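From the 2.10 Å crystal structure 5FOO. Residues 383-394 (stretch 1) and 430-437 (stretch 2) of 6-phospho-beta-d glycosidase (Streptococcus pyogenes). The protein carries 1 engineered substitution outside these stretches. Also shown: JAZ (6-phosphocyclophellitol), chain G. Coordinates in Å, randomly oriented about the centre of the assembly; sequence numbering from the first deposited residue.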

# COMPACT_ATOMS: atom_id res chain seq x y z
N GLN A 383 21.42 14.77 -14.86
CA GLN A 383 20.26 13.89 -14.78
C GLN A 383 20.70 12.50 -14.44
O GLN A 383 21.56 11.98 -15.11
CB GLN A 383 19.58 13.84 -16.12
CG GLN A 383 18.40 12.87 -16.20
CD GLN A 383 17.62 12.99 -17.50
OE1 GLN A 383 17.65 12.10 -18.36
NE2 GLN A 383 16.91 14.08 -17.64
N ILE A 384 20.04 11.89 -13.45
CA ILE A 384 20.21 10.49 -13.16
C ILE A 384 19.76 9.60 -14.32
O ILE A 384 18.63 9.67 -14.71
CB ILE A 384 19.47 10.09 -11.86
CG1 ILE A 384 20.06 10.85 -10.66
CG2 ILE A 384 19.60 8.60 -11.61
CD1 ILE A 384 19.30 10.68 -9.35
N GLN A 385 20.66 8.77 -14.85
CA GLN A 385 20.35 7.82 -15.93
C GLN A 385 20.00 6.51 -15.36
O GLN A 385 20.81 5.60 -15.35
CB GLN A 385 21.56 7.63 -16.85
CG GLN A 385 22.02 8.94 -17.44
CD GLN A 385 20.89 9.71 -18.13
OE1 GLN A 385 20.48 10.77 -17.67
NE2 GLN A 385 20.39 9.17 -19.22
N ASP A 386 18.75 6.40 -14.93
CA ASP A 386 18.28 5.19 -14.24
C ASP A 386 17.73 4.19 -15.20
O ASP A 386 16.53 3.85 -15.12
CB ASP A 386 17.26 5.54 -13.14
CG ASP A 386 16.05 6.36 -13.64
OD1 ASP A 386 16.10 7.03 -14.71
OD2 ASP A 386 15.06 6.41 -12.91
N ASP A 387 18.57 3.68 -16.11
CA ASP A 387 18.08 2.67 -17.06
C ASP A 387 17.71 1.34 -16.41
O ASP A 387 16.85 0.64 -16.94
CB ASP A 387 18.90 2.50 -18.35
CG ASP A 387 20.35 2.52 -18.14
OD1 ASP A 387 20.84 1.82 -17.22
OD2 ASP A 387 21.01 3.26 -18.92
N TYR A 388 18.33 0.99 -15.27
CA TYR A 388 17.84 -0.11 -14.45
C TYR A 388 16.33 0.05 -14.09
O TYR A 388 15.61 -0.91 -14.05
CB TYR A 388 18.65 -0.28 -13.17
CG TYR A 388 18.83 1.01 -12.42
CD1 TYR A 388 19.93 1.83 -12.67
CD2 TYR A 388 17.94 1.40 -11.43
CE1 TYR A 388 20.09 3.05 -11.99
CE2 TYR A 388 18.10 2.60 -10.72
CZ TYR A 388 19.19 3.41 -11.01
OH TYR A 388 19.38 4.59 -10.38
N ARG A 389 15.87 1.27 -13.81
CA ARG A 389 14.45 1.49 -13.41
C ARG A 389 13.49 1.38 -14.64
O ARG A 389 12.44 0.74 -14.59
CB ARG A 389 14.30 2.84 -12.72
CG ARG A 389 12.88 3.10 -12.25
CD ARG A 389 12.80 4.23 -11.27
NE ARG A 389 13.49 3.84 -10.07
CZ ARG A 389 14.64 4.36 -9.64
NH1 ARG A 389 15.27 5.35 -10.31
NH2 ARG A 389 15.18 3.85 -8.50
N ILE A 390 13.89 2.00 -15.74
CA ILE A 390 13.23 1.82 -17.05
C ILE A 390 13.06 0.36 -17.41
O ILE A 390 11.93 -0.11 -17.64
CB ILE A 390 13.99 2.55 -18.15
CG1 ILE A 390 13.88 4.07 -17.88
CG2 ILE A 390 13.47 2.15 -19.54
CD1 ILE A 390 14.70 4.95 -18.82
N GLN A 391 14.16 -0.38 -17.36
CA GLN A 391 14.10 -1.78 -17.62
C GLN A 391 13.14 -2.51 -16.66
O GLN A 391 12.26 -3.29 -17.08
CB GLN A 391 15.49 -2.38 -17.51
CG GLN A 391 15.56 -3.84 -17.86
CD GLN A 391 15.24 -4.03 -19.35
OE1 GLN A 391 15.54 -3.14 -20.18
NE2 GLN A 391 14.60 -5.17 -19.68
N PHE A 392 13.31 -2.31 -15.35
CA PHE A 392 12.40 -2.96 -14.38
C PHE A 392 10.93 -2.61 -14.71
O PHE A 392 10.09 -3.50 -14.75
CB PHE A 392 12.79 -2.52 -12.95
CG PHE A 392 11.94 -3.10 -11.81
CD1 PHE A 392 10.71 -2.53 -11.47
CD2 PHE A 392 12.44 -4.10 -10.97
CE1 PHE A 392 9.98 -3.01 -10.38
CE2 PHE A 392 11.73 -4.55 -9.90
CZ PHE A 392 10.50 -4.01 -9.58
N LEU A 393 10.61 -1.33 -14.83
CA LEU A 393 9.19 -0.93 -15.08
C LEU A 393 8.68 -1.56 -16.38
O LEU A 393 7.63 -2.16 -16.42
CB LEU A 393 9.01 0.58 -15.07
CG LEU A 393 9.34 1.28 -13.73
CD1 LEU A 393 9.20 2.77 -13.87
CD2 LEU A 393 8.57 0.79 -12.52
N LYS A 394 9.52 -1.50 -17.41
CA LYS A 394 9.19 -2.04 -18.75
C LYS A 394 8.85 -3.50 -18.68
O LYS A 394 7.79 -3.91 -19.16
CB LYS A 394 10.36 -1.78 -19.72
CG LYS A 394 10.17 -2.29 -21.12
CD LYS A 394 10.90 -1.40 -22.13
CE LYS A 394 10.73 -2.00 -23.53
NZ LYS A 394 10.99 -1.06 -24.65
N ASN A 430 17.25 3.98 -0.07
CA ASN A 430 16.96 3.52 -1.40
C ASN A 430 15.90 4.44 -2.04
O ASN A 430 14.88 4.72 -1.41
CB ASN A 430 16.44 2.10 -1.39
CG ASN A 430 17.34 1.14 -0.63
OD1 ASN A 430 16.96 0.60 0.44
ND2 ASN A 430 18.49 0.88 -1.17
N ARG A 431 16.21 4.92 -3.25
CA ARG A 431 15.41 5.88 -4.02
C ARG A 431 14.60 5.10 -5.02
O ARG A 431 15.14 4.23 -5.67
CB ARG A 431 16.31 6.90 -4.71
CG ARG A 431 17.36 7.59 -3.80
CD ARG A 431 16.65 8.32 -2.69
NE ARG A 431 17.50 9.15 -1.85
CZ ARG A 431 17.66 10.45 -1.97
NH1 ARG A 431 17.07 11.15 -2.95
NH2 ARG A 431 18.45 11.07 -1.12
N TYR A 432 13.29 5.34 -5.03
CA TYR A 432 12.32 4.75 -5.97
C TYR A 432 11.76 5.74 -7.04
O TYR A 432 11.02 5.34 -7.90
CB TYR A 432 11.11 4.20 -5.18
CG TYR A 432 11.32 2.89 -4.44
CD1 TYR A 432 11.88 2.84 -3.17
CD2 TYR A 432 10.91 1.69 -5.01
CE1 TYR A 432 12.05 1.63 -2.48
CE2 TYR A 432 11.07 0.47 -4.34
CZ TYR A 432 11.65 0.44 -3.07
OH TYR A 432 11.79 -0.81 -2.45
N GLY A 433 12.11 7.02 -6.99
CA GLY A 433 11.43 8.02 -7.78
C GLY A 433 11.69 7.91 -9.25
O GLY A 433 12.81 7.50 -9.70
N LEU A 434 10.70 8.33 -10.02
CA LEU A 434 10.96 8.75 -11.40
C LEU A 434 11.68 10.12 -11.37
O LEU A 434 12.32 10.53 -12.32
CB LEU A 434 9.63 8.93 -12.13
CG LEU A 434 8.73 7.73 -12.26
CD1 LEU A 434 7.37 8.18 -12.77
CD2 LEU A 434 9.36 6.65 -13.15
N VAL A 435 11.48 10.86 -10.30
CA VAL A 435 12.00 12.20 -10.13
C VAL A 435 12.78 12.22 -8.82
O VAL A 435 12.26 11.86 -7.76
CB VAL A 435 10.86 13.22 -10.03
CG1 VAL A 435 11.41 14.64 -9.83
CG2 VAL A 435 9.99 13.14 -11.31
N GLU A 436 14.00 12.71 -8.91
CA GLU A 436 14.93 12.77 -7.79
C GLU A 436 14.48 13.87 -6.86
O GLU A 436 14.02 14.91 -7.33
CB GLU A 436 16.32 13.14 -8.38
CG GLU A 436 17.39 13.41 -7.37
CD GLU A 436 18.67 13.95 -7.98
OE1 GLU A 436 18.80 14.16 -9.24
OE2 GLU A 436 19.55 14.18 -7.13
N ASN A 437 14.66 13.68 -5.58
CA ASN A 437 14.53 14.75 -4.63
C ASN A 437 15.86 14.93 -3.89
O ASN A 437 16.44 13.97 -3.38
CB ASN A 437 13.47 14.47 -3.56
CG ASN A 437 13.13 15.70 -2.74
OD1 ASN A 437 13.32 16.86 -3.20
ND2 ASN A 437 12.59 15.49 -1.57
C2 JAZ G . 7.05 1.58 0.55
C3 JAZ G . 5.54 1.84 0.40
C4 JAZ G . 4.76 0.53 0.40
C5 JAZ G . 5.21 -0.42 -0.70
C6 JAZ G . 6.71 -0.61 -0.66
C7 JAZ G . 7.47 0.72 -0.64
C8 JAZ G . 8.98 0.53 -0.75
O9 JAZ G . 9.40 -0.20 0.40
P10 JAZ G . 10.86 0.05 0.98
O11 JAZ G . 10.91 -0.83 2.18
O12 JAZ G . 11.15 1.49 1.11
O13 JAZ G . 11.78 -0.41 -0.06
O14 JAZ G . 7.07 -1.45 0.45
O15 JAZ G . 7.79 2.81 0.48
O16 JAZ G . 5.14 2.61 1.51
O17 JAZ G . 3.37 0.78 0.30
O HOH W 1 18.05 13.30 -11.93
O HOH W 2 10.62 2.99 -9.07

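What does Arg389 do at the centre of this contact? More of its surface is covered by the other stretch than that of any other residue here, and it points from the first turn of the helix toward residues 431-433. Its guanidinium lies among backbone carbonyls: NH2 is 2.9 Å from Arg431 O, and NH1 is 3.3 Å from Gly433 O. Neither pair is a hydrogen bond, because the angles are poor; Gly433 O sits over one face of the guanidinium, where no N-H points. The attraction there is that of a positive group beside carbonyl oxygens.

What holds the guanidinium in place? Within its own stretch, Arg389 NH1 donates to Asp386 OD2 at 2.8 Å, in a salt bridge that ties the side chain back to the residue just before the helix. A water joins it to the other stretch, accepting weakly from Arg389 NE at 3.2 Å and lying 2.7 Å from Tyr432 O, to which it can donate. The same tyrosine reaches the ligand with its side chain, Tyr432 OH donating a very short hydrogen bond of 2.4 Å to JAZ O13.

How does Ile384 meet Glu436? Both CA-to-CB bonds point toward the opposite stretch, and the closest approach is Ile384 CD1 to Glu436 OE1, at 3.5 Å. A methyl offers a carboxylate no hydrogen bond, so this is packing. The polar link runs through a second water, which accepts from Ile384 N at 2.9 Å and can donate to Glu436 OE1, also at 2.9 Å.

Where do apolar side chains touch directly? Leu434 has a CA-to-CB bond pointing away from stretch 1, yet the end of its side chain comes nearer, bringing CD2 to 3.9 Å from Leu393 CD1. Leu393 lies one helical turn beyond Arg389, its backbone N bonded to Arg389 O at 2.8 Å, so both side chains can face stretch 2.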